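Long-range contacts in solute-binding protein Csal_2479 (Chromohalobacter salexigens, PDB 4P1L), which binds D-glucuronate and probably delivers it to a tripartite ATP-independent periplasmic (TRAP) transporter for uptake into the cytoplasm: residues Val166-Asn171 with Gly183-Met188; Asp172-Met177 with Glu228-Pro233; Glu192-Leu197 with Tyr218-Tyr223. One frame throughout, in Å; residues are numbered along the deposited sequence. Where two conformers were deposited one is given.

Interaction 1: Val166-Asn171 with Gly183-Met188; sequences VRVMNN and GNATPM. With BDP (beta-D-glucopyranuronic acid), chain C.
Val166 opens the contact by giving its backbone N to Asn184 O, 2.9 Å away. Its carbonyl takes the N-H of Thr186, and Ala185 CA also lies against Val166 O. Val166 pairs with Ala185, Arg167 with Thr186 and Val168 with Pro187, in a parallel pair of strands. The strands belong to a beta-alpha-beta unit, with helix 172-181 as the crossover. In Arg167, CG is anti to the backbone N (chi1 177°), and the chain then bends at chi2 before running straight to the guanidinium. Arg167 CG rests on Met188 CB at 3.6 Å. Arg167 NE and NH2 grip the single atom Met188 O side-on, and this oxygen lies in the guanidinium plane, 2.8 Å from Arg167 NH2. The outer N-H bonds point to the bound glucuronate carboxylate: Arg167 NH1 is 2.8 Å from BDP O6A and Arg167 NH2 is 2.9 Å from BDP O6B. Both bonds are almost straight, at 178° and 175°. An alanine here would remove this forked grip and is likely to leave the sugar carboxylate without this charged partner and Met188 O without two donors. Val168 N binds Thr186 O, Val168 O receives Met188 N, and Val168 CG2 meets Ala185 CB at 4.2 Å. Met169, a selenomethionine, turns from the sheet to the ligand, with Met169 SE 3.5 Å from BDP C6. Asn170 OD1 lies near Pro187 CB, and a water links Asn170 N, weakly, to Met188 O. Arg146 also binds the ligand. The arrangement is that of a carboxylate site: a positive group, held flat and fixed in rotation by a backbone carbonyl, presents two N-H bonds to the acid end of the sugar.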
loop_
_atom_site.group_PDB
_atom_site.type_symbol
_atom_site.label_atom_id
_atom_site.label_comp_id
_atom_site.label_asym_id
_atom_site.label_seq_id
_atom_site.Cartn_x
_atom_site.Cartn_y
_atom_site.Cartn_z
ATOM N N VAL A 166 17.088 -1.276 -7.472
ATOM C CA VAL A 166 16.028 -1.400 -6.482
ATOM C C VAL A 166 14.707 -1.797 -7.131
ATOM O O VAL A 166 14.226 -1.150 -8.086
ATOM C CB VAL A 166 15.807 -0.073 -5.715
ATOM C CG1 VAL A 166 14.838 -0.276 -4.528
ATOM C CG2 VAL A 166 17.136 0.542 -5.238
ATOM N N ARG A 167 14.131 -2.879 -6.622
ATOM C CA ARG A 167 12.799 -3.294 -7.034
ATOM C C ARG A 167 11.764 -2.308 -6.525
ATOM O O ARG A 167 11.855 -1.821 -5.395
ATOM C CB ARG A 167 12.457 -4.683 -6.498
ATOM C CG ARG A 167 11.071 -5.135 -6.832
ATOM C CD ARG A 167 10.074 -4.801 -5.727
ATOM N NE ARG A 167 8.713 -5.243 -6.038
ATOM C CZ ARG A 167 7.685 -5.095 -5.216
ATOM N NH1 ARG A 167 7.853 -4.493 -4.031
ATOM N NH2 ARG A 167 6.482 -5.519 -5.575
ATOM N N VAL A 168 10.791 -2.021 -7.381
ATOM C CA VAL A 168 9.626 -1.228 -7.020
ATOM C C VAL A 168 8.374 -1.937 -7.505
ATOM O O VAL A 168 8.444 -2.899 -8.279
ATOM C CB VAL A 168 9.691 0.199 -7.619
ATOM C CG1 VAL A 168 10.801 0.983 -6.983
ATOM C CG2 VAL A 168 9.832 0.165 -9.136
HETATM N N MSE A 169 7.224 -1.482 -7.020
HETATM C CA MSE A 169 5.951 -1.949 -7.524
HETATM C C MSE A 169 5.759 -1.353 -8.920
HETATM O O MSE A 169 6.535 -0.479 -9.343
HETATM C CB MSE A 169 4.830 -1.501 -6.585
HETATM C CG MSE A 169 4.894 -2.173 -5.225
HETATM SE SE MSE A 169 3.335 -1.813 -4.095
HETATM C CE MSE A 169 3.659 0.066 -3.781
ATOM N N ASN A 170 4.721 -1.796 -9.616
ATOM C CA ASN A 170 4.545 -1.390 -11.015
ATOM C C ASN A 170 3.740 -0.107 -11.138
ATOM O O ASN A 170 2.550 -0.123 -11.443
ATOM C CB ASN A 170 3.939 -2.510 -11.887
ATOM C CG ASN A 170 4.127 -2.242 -13.392
ATOM O OD1 ASN A 170 5.070 -1.543 -13.805
ATOM N ND2 ASN A 170 3.218 -2.781 -14.214
ATOM N N ASN A 171 4.416 1.002 -10.846
ATOM C CA ASN A 171 3.913 2.334 -11.072
ATOM C C ASN A 171 5.134 3.153 -11.513
ATOM O O ASN A 171 6.166 3.172 -10.845
ATOM C CB ASN A 171 3.299 2.886 -9.802
ATOM C CG ASN A 171 2.630 4.223 -10.006
ATOM O OD1 ASN A 171 3.096 5.076 -10.766
ATOM N ND2 ASN A 171 1.511 4.412 -9.323
ATOM N N GLY A 183 19.563 6.049 -8.049
ATOM C CA GLY A 183 19.756 4.644 -8.361
ATOM C C GLY A 183 19.076 4.233 -9.653
ATOM O O GLY A 183 18.811 5.061 -10.525
ATOM N N ASN A 184 18.820 2.942 -9.804
ATOM C CA ASN A 184 18.026 2.494 -10.934
ATOM C C ASN A 184 17.012 1.495 -10.406
ATOM O O ASN A 184 17.211 0.897 -9.350
ATOM C CB ASN A 184 18.903 1.942 -12.068
ATOM C CG ASN A 184 19.590 0.651 -11.716
ATOM O OD1 ASN A 184 19.070 -0.439 -11.974
ATOM N ND2 ASN A 184 20.783 0.756 -11.158
ATOM N N ALA A 185 15.896 1.374 -11.100
ATOM C CA ALA A 185 14.758 0.660 -10.561
ATOM C C ALA A 185 14.264 -0.430 -11.504
ATOM O O ALA A 185 14.517 -0.410 -12.712
ATOM C CB ALA A 185 13.626 1.638 -10.271
ATOM N N THR A 186 13.525 -1.381 -10.958
ATOM C CA THR A 186 12.933 -2.396 -11.790
ATOM C C THR A 186 11.632 -2.865 -11.150
ATOM O O THR A 186 11.610 -3.234 -9.980
ATOM C CB THR A 186 13.897 -3.574 -12.015
ATOM O OG1 THR A 186 13.279 -4.540 -12.882
ATOM C CG2 THR A 186 14.242 -4.229 -10.729
ATOM N N PRO A 187 10.536 -2.800 -11.909
ATOM C CA PRO A 187 9.217 -3.200 -11.420
ATOM C C PRO A 187 9.134 -4.708 -11.361
ATOM O O PRO A 187 9.614 -5.377 -12.277
ATOM C CB PRO A 187 8.269 -2.607 -12.481
ATOM C CG PRO A 187 9.076 -2.584 -13.723
ATOM C CD PRO A 187 10.477 -2.279 -13.293
HETATM N N MSE A 188 8.532 -5.246 -10.303
HETATM C CA MSE A 188 8.481 -6.697 -10.115
HETATM C C MSE A 188 7.372 -7.083 -9.129
HETATM O O MSE A 188 7.127 -6.364 -8.158
HETATM C CB MSE A 188 9.841 -7.161 -9.586
HETATM C CG MSE A 188 10.002 -8.628 -9.431
HETATM SE SE MSE A 188 11.767 -9.052 -8.618
HETATM C CE MSE A 188 12.889 -7.963 -9.717
HETATM C C1 BDP C . 3.067 -4.017 0.773
HETATM C C2 BDP C . 1.602 -3.892 0.380
HETATM C C3 BDP C . 1.259 -4.976 -0.570
HETATM C C4 BDP C . 2.152 -4.833 -1.761
HETATM C C5 BDP C . 3.645 -4.906 -1.343
HETATM C C6 BDP C . 4.602 -4.721 -2.519
HETATM O O2 BDP C . 0.854 -4.036 1.575
HETATM O O3 BDP C . -0.164 -4.703 -1.037
HETATM O O4 BDP C . 1.871 -5.863 -2.724
HETATM O O5 BDP C . 3.901 -3.920 -0.393
HETATM O O6A BDP C . 5.700 -4.125 -2.271
HETATM O O1 BDP C . 3.410 -2.978 1.623
HETATM O O6B BDP C . 4.321 -5.216 -3.630
HETATM O O HOH W 1 4.459 -4.824 -8.789
#

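Interaction 2: Asp172-Met177 with Glu228-Pro233; sequences DLYVQM and EHLILP
Tyr174 meets Leu230 because its CG stands anti to the carbonyl carbon (chi1 -53°), which lets the ring reach the leucines of 228-233. In Met177 CG is instead anti to the backbone N (chi1 175°), and the chain bends at chi3, which brings CE near His229 CD2 and NE2. The ring atom Tyr174 CE1 lies 3.6 Å from Leu230 CD1, and the two side chains cross at a slant. The hydroxyl end goes further: Tyr174 OH is 3.5 Å from Leu232 CD1, with the leucine coming from the opposite direction. Tyr174 OH is hydrogen-bonded to Ser103, so the polar end of this buried ring has a partner. Met177 SE sits 3.6 Å from His229 CD2. It approaches the imidazole obliquely, 43° off the ring normal, and the side chains cross at about a right angle. Met177 SE also meets Leu230 CD1 tip to tip at 4.0 Å. Leu230 thus lies against both helix residues. His229 is held at both nitrogens, ND1 by Thr227 and NE2 by Glu206, which should fix the rotation of its ring. The five touching residues are all buried. They join helix 172-181, the crossover of the beta-alpha-beta unit, to residues 228-233, which follow on from strand 223-230. Across the interface the chemistry is apolar and selenium-aromatic, while the polar ends of Tyr174 and His229 are satisfied by other residues. This is consistent with apolar packing that reaches the ligand pocket through Leu232, which touches Arg146.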
loop_
_atom_site.group_PDB
_atom_site.type_symbol
_atom_site.label_atom_id
_atom_site.label_comp_id
_atom_site.label_asym_id
_atom_site.label_seq_id
_atom_site.Cartn_x
_atom_site.Cartn_y
_atom_site.Cartn_z
ATOM N N ASP A 172 5.026 3.792 -12.672
ATOM C CA ASP A 172 6.158 4.512 -13.254
ATOM C C ASP A 172 6.696 5.576 -12.287
ATOM O O ASP A 172 7.877 5.918 -12.335
ATOM C CB ASP A 172 5.750 5.221 -14.558
ATOM C CG ASP A 172 5.496 4.265 -15.712
ATOM O OD1 ASP A 172 5.768 3.055 -15.566
ATOM O OD2 ASP A 172 5.044 4.744 -16.774
ATOM N N LEU A 173 5.831 6.112 -11.433
ATOM C CA LEU A 173 6.262 7.116 -10.468
ATOM C C LEU A 173 7.392 6.609 -9.580
ATOM O O LEU A 173 8.273 7.394 -9.189
ATOM C CB LEU A 173 5.115 7.591 -9.566
ATOM C CG LEU A 173 4.149 8.589 -10.194
ATOM C CD1 LEU A 173 2.970 8.899 -9.281
ATOM C CD2 LEU A 173 4.874 9.889 -10.541
ATOM N N TYR A 174 7.352 5.322 -9.250
ATOM C CA TYR A 174 8.388 4.702 -8.396
ATOM C C TYR A 174 9.737 4.576 -9.100
ATOM O O TYR A 174 10.768 4.662 -8.474
ATOM C CB TYR A 174 7.950 3.321 -7.881
ATOM C CG TYR A 174 6.603 3.323 -7.193
ATOM C CD1 TYR A 174 6.167 4.438 -6.490
ATOM C CD2 TYR A 174 5.761 2.222 -7.276
ATOM C CE1 TYR A 174 4.917 4.452 -5.859
ATOM C CE2 TYR A 174 4.516 2.224 -6.676
ATOM C CZ TYR A 174 4.087 3.334 -5.975
ATOM O OH TYR A 174 2.852 3.322 -5.354
ATOM N N VAL A 175 9.727 4.323 -10.404
ATOM C CA VAL A 175 10.984 4.333 -11.158
ATOM C C VAL A 175 11.547 5.760 -11.191
ATOM O O VAL A 175 12.748 5.986 -10.976
ATOM C CB VAL A 175 10.769 3.776 -12.570
ATOM C CG1 VAL A 175 12.060 3.875 -13.413
ATOM C CG2 VAL A 175 10.257 2.356 -12.495
ATOM N N GLN A 176 10.676 6.735 -11.449
ATOM C CA GLN A 176 11.099 8.116 -11.425
ATOM C C GLN A 176 11.664 8.450 -10.047
ATOM O O GLN A 176 12.703 9.122 -9.935
ATOM C CB GLN A 176 9.949 9.049 -11.818
ATOM C CG GLN A 176 10.404 10.342 -12.405
ATOM C CD GLN A 176 9.248 11.244 -12.784
ATOM O OE1 GLN A 176 8.074 10.916 -12.537
ATOM N NE2 GLN A 176 9.573 12.405 -13.353
HETATM N N MSE A 177 10.995 7.984 -9.004
HETATM C CA MSE A 177 11.458 8.225 -7.629
HETATM C C MSE A 177 12.886 7.703 -7.378
HETATM O O MSE A 177 13.759 8.462 -6.933
HETATM C CB MSE A 177 10.496 7.578 -6.632
HETATM C CG MSE A 177 10.936 7.665 -5.188
HETATM SE SE MSE A 177 9.737 6.690 -4.006
HETATM C CE MSE A 177 10.482 4.897 -4.385
ATOM N N GLU A 228 11.469 6.514 4.453
ATOM C CA GLU A 228 10.062 6.774 4.735
ATOM C C GLU A 228 9.445 7.614 3.608
ATOM O O GLU A 228 8.733 8.599 3.838
ATOM C CB GLU A 228 9.903 7.404 6.134
ATOM C CG GLU A 228 10.461 6.482 7.203
ATOM C CD GLU A 228 10.387 7.007 8.617
ATOM O OE1 GLU A 228 10.161 6.204 9.545
ATOM O OE2 GLU A 228 10.593 8.201 8.814
ATOM N N HIS A 229 9.727 7.164 2.383
ATOM C CA HIS A 229 9.481 7.924 1.160
ATOM C C HIS A 229 8.066 7.828 0.579
ATOM O O HIS A 229 7.692 8.680 -0.228
ATOM C CB HIS A 229 10.511 7.517 0.100
ATOM C CG HIS A 229 10.616 6.039 -0.118
ATOM N ND1 HIS A 229 11.707 5.298 0.281
ATOM C CD2 HIS A 229 9.759 5.167 -0.699
ATOM C CE1 HIS A 229 11.506 4.029 -0.024
ATOM N NE2 HIS A 229 10.334 3.927 -0.629
ATOM N N LEU A 230 7.298 6.817 1.010
ATOM C CA LEU A 230 5.915 6.590 0.571
ATOM C C LEU A 230 5.086 6.172 1.766
ATOM O O LEU A 230 5.524 5.375 2.590
ATOM C CB LEU A 230 5.818 5.502 -0.504
ATOM C CG LEU A 230 6.343 5.847 -1.884
ATOM C CD1 LEU A 230 6.609 4.575 -2.663
ATOM C CD2 LEU A 230 5.393 6.795 -2.620
ATOM N N ILE A 231 3.894 6.749 1.860
ATOM C CA ILE A 231 2.926 6.387 2.856
ATOM C C ILE A 231 1.646 6.127 2.048
ATOM O O ILE A 231 0.928 7.055 1.638
ATOM C CB ILE A 231 2.754 7.510 3.886
ATOM C CG1 ILE A 231 4.012 7.583 4.762
ATOM C CG2 ILE A 231 1.539 7.266 4.719
ATOM C CD1 ILE A 231 4.141 8.883 5.543
ATOM N N LEU A 232 1.412 4.850 1.766
ATOM C CA LEU A 232 0.371 4.450 0.842
ATOM C C LEU A 232 -0.848 3.939 1.623
ATOM O O LEU A 232 -0.753 2.983 2.415
ATOM C CB LEU A 232 0.903 3.379 -0.102
ATOM C CG LEU A 232 1.845 3.925 -1.206
ATOM C CD1 LEU A 232 2.599 2.787 -1.894
ATOM C CD2 LEU A 232 1.020 4.726 -2.221
ATOM N N PRO A 233 -2.020 4.569 1.411
ATOM C CA PRO A 233 -3.219 3.932 1.936
ATOM C C PRO A 233 -3.487 2.619 1.215
ATOM O O PRO A 233 -2.991 2.424 0.099
ATOM C CB PRO A 233 -4.344 4.948 1.605
ATOM C CG PRO A 233 -3.655 6.231 1.394
ATOM C CD PRO A 233 -2.335 5.836 0.724
#

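Interaction 3: Glu192-Leu197 with Tyr218-Tyr223; sequences EVYQSL and YEVANY
Leu197 and Val220 form the tight part of this contact. Leu197 CB lies 3.7 Å from Val220 CG1, and the same methyl sits 3.5 Å from Leu197 O, so it packs on both side chain and backbone of the helix. Val220 CG1 stands anti to its backbone N (chi1 175°), which turns it to Leu197 and leaves CG2 for the tyrosine. Ala221 CB adds a looser touch on Leu197 CD2 at 4.4 Å. The other side is more open. There Tyr194 CE1 is 4.2 Å from Val220 CG2, and the two side chains cross at about a right angle. Farther out, Tyr194 OH gives a hydrogen bond to Glu219 OE1 at 3.2 Å, a long one. The hydroxyl meets this oxygen nearly on the line of its C-O bond, and the ring and carboxylate planes stand 84° apart. Glu219 is exposed, so the bond lies at the solvent edge. The contact joins helix 193-198 to the loop that leads from helix 209-214 into strand 223-230. Ala221 also rests on Tyr149 of strand 146-150, next to strand 223-230 in the sheet.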
loop_
_atom_site.group_PDB
_atom_site.type_symbol
_atom_site.label_atom_id
_atom_site.label_comp_id
_atom_site.label_asym_id
_atom_site.label_seq_id
_atom_site.Cartn_x
_atom_site.Cartn_y
_atom_site.Cartn_z
ATOM N N GLU A 192 8.144 -12.335 -6.037
ATOM C CA GLU A 192 9.404 -12.682 -6.672
ATOM C C GLU A 192 10.618 -11.994 -6.058
ATOM O O GLU A 192 11.772 -12.294 -6.415
ATOM C CB GLU A 192 9.321 -12.336 -8.149
ATOM C CG GLU A 192 8.378 -13.230 -8.909
ATOM C CD GLU A 192 8.187 -12.795 -10.336
ATOM O OE1 GLU A 192 8.995 -11.970 -10.820
ATOM O OE2 GLU A 192 7.226 -13.292 -10.969
ATOM N N VAL A 193 10.370 -11.082 -5.129
ATOM C CA VAL A 193 11.444 -10.195 -4.673
ATOM C C VAL A 193 12.486 -10.953 -3.866
ATOM O O VAL A 193 13.685 -10.711 -4.024
ATOM C CB VAL A 193 10.910 -9.008 -3.869
ATOM C CG1 VAL A 193 12.058 -8.173 -3.276
ATOM C CG2 VAL A 193 10.028 -8.155 -4.745
ATOM N N TYR A 194 12.025 -11.886 -3.029
ATOM C CA TYR A 194 12.928 -12.620 -2.140
ATOM C C TYR A 194 14.017 -13.340 -2.910
ATOM O O TYR A 194 15.207 -13.165 -2.635
ATOM C CB TYR A 194 12.158 -13.642 -1.313
ATOM C CG TYR A 194 13.060 -14.478 -0.432
ATOM C CD1 TYR A 194 13.573 -13.961 0.759
ATOM C CD2 TYR A 194 13.405 -15.770 -0.788
ATOM C CE1 TYR A 194 14.401 -14.725 1.579
ATOM C CE2 TYR A 194 14.234 -16.538 0.025
ATOM C CZ TYR A 194 14.724 -16.012 1.200
ATOM O OH TYR A 194 15.527 -16.771 2.008
ATOM N N GLN A 195 13.604 -14.166 -3.872
ATOM C CA GLN A 195 14.553 -14.943 -4.669
ATOM C C GLN A 195 15.427 -14.004 -5.480
ATOM O O GLN A 195 16.598 -14.294 -5.703
ATOM C CB GLN A 195 13.841 -15.929 -5.604
ATOM C CG GLN A 195 13.179 -17.126 -4.907
ATOM C CD GLN A 195 14.140 -17.964 -4.056
ATOM O OE1 GLN A 195 15.323 -18.098 -4.371
ATOM N NE2 GLN A 195 13.619 -18.521 -2.956
ATOM N N SER A 196 14.859 -12.882 -5.935
ATOM C CA SER A 196 15.619 -11.950 -6.752
ATOM C C SER A 196 16.763 -11.296 -5.950
ATOM O O SER A 196 17.871 -11.095 -6.463
ATOM C CB SER A 196 14.684 -10.913 -7.369
ATOM O OG SER A 196 15.363 -10.137 -8.333
ATOM N N LEU A 197 16.495 -10.958 -4.694
ATOM C CA LEU A 197 17.553 -10.541 -3.774
ATOM C C LEU A 197 18.578 -11.654 -3.541
ATOM O O LEU A 197 19.786 -11.417 -3.561
ATOM C CB LEU A 197 16.953 -10.135 -2.427
ATOM C CG LEU A 197 16.167 -8.823 -2.399
ATOM C CD1 LEU A 197 15.381 -8.747 -1.113
ATOM C CD2 LEU A 197 17.065 -7.589 -2.541
ATOM N N TYR A 218 14.456 -9.363 4.772
ATOM C CA TYR A 218 15.466 -8.966 5.750
ATOM C C TYR A 218 16.583 -9.998 5.893
ATOM O O TYR A 218 17.668 -9.669 6.345
ATOM C CB TYR A 218 14.806 -8.750 7.104
ATOM C CG TYR A 218 14.447 -10.020 7.847
ATOM C CD1 TYR A 218 13.272 -10.693 7.587
ATOM C CD2 TYR A 218 15.279 -10.518 8.853
ATOM C CE1 TYR A 218 12.932 -11.846 8.277
ATOM C CE2 TYR A 218 14.945 -11.670 9.547
ATOM C CZ TYR A 218 13.771 -12.319 9.261
ATOM O OH TYR A 218 13.432 -13.456 9.940
ATOM N N GLU A 219 16.319 -11.238 5.506
ATOM C CA GLU A 219 17.330 -12.279 5.587
ATOM C C GLU A 219 18.422 -12.102 4.545
ATOM O O GLU A 219 19.494 -12.684 4.680
ATOM C CB GLU A 219 16.699 -13.658 5.404
ATOM C CG GLU A 219 15.694 -14.043 6.471
ATOM C CD GLU A 219 14.893 -15.265 6.070
ATOM O OE1 GLU A 219 15.322 -15.964 5.126
ATOM O OE2 GLU A 219 13.830 -15.511 6.676
ATOM N N VAL A 220 18.146 -11.342 3.484
ATOM C CA VAL A 220 19.123 -11.192 2.411
ATOM C C VAL A 220 19.606 -9.746 2.297
ATOM O O VAL A 220 20.788 -9.482 2.073
ATOM C CB VAL A 220 18.561 -11.684 1.066
ATOM C CG1 VAL A 220 19.559 -11.397 -0.068
ATOM C CG2 VAL A 220 18.237 -13.172 1.146
ATOM N N ALA A 221 18.705 -8.809 2.535
ATOM C CA ALA A 221 19.059 -7.387 2.477
ATOM C C ALA A 221 19.066 -6.844 3.908
ATOM O O ALA A 221 18.023 -6.463 4.441
ATOM C CB ALA A 221 18.092 -6.649 1.604
ATOM N N ASN A 222 20.276 -6.819 4.487
ATOM C CA ASN A 222 20.527 -6.569 5.907
ATOM C C ASN A 222 20.528 -5.094 6.327
ATOM O O ASN A 222 20.546 -4.806 7.521
ATOM C CB ASN A 222 21.885 -7.196 6.297
ATOM C CG ASN A 222 21.978 -7.562 7.793
ATOM O OD1 ASN A 222 21.138 -8.292 8.319
ATOM N ND2 ASN A 222 23.002 -7.063 8.469
ATOM N N TYR A 223 20.513 -4.172 5.359
ATOM C CA TYR A 223 20.570 -2.738 5.642
ATOM C C TYR A 223 19.208 -2.159 5.362
ATOM O O TYR A 223 18.707 -2.273 4.255
ATOM C CB TYR A 223 21.579 -2.032 4.746
ATOM C CG TYR A 223 22.986 -2.561 4.936
ATOM C CD1 TYR A 223 23.790 -2.102 5.971
ATOM C CD2 TYR A 223 23.482 -3.558 4.112
ATOM C CE1 TYR A 223 25.069 -2.602 6.149
ATOM C CE2 TYR A 223 24.765 -4.076 4.295
ATOM C CZ TYR A 223 25.546 -3.594 5.318
ATOM O OH TYR A 223 26.821 -4.090 5.506
#

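Overall arrangement
Interactions 1 and 2 have centres about 10 Å apart and touch directly, as where Val168 packs on Tyr174. They share the unit of strand 165-168, helix 172-181 and strand 184-187: interaction 1 pairs its strands, and interaction 2 packs its helix on residues 228-233. The centre of interaction 3 lies about 14 Å from that of interaction 1 and about 19 Å from that of interaction 2, which it does not touch. Along the chain, interactions 1 and 2 cross, interaction 3 follows interaction 1, and interaction 3 is nested inside the loop closed by interaction 2. Interaction 1 holds Arg167 and Met169 of the glucuronate pocket; interaction 3 reaches Arg167 through Val193, and interaction 2 reaches Met169 through Leu232.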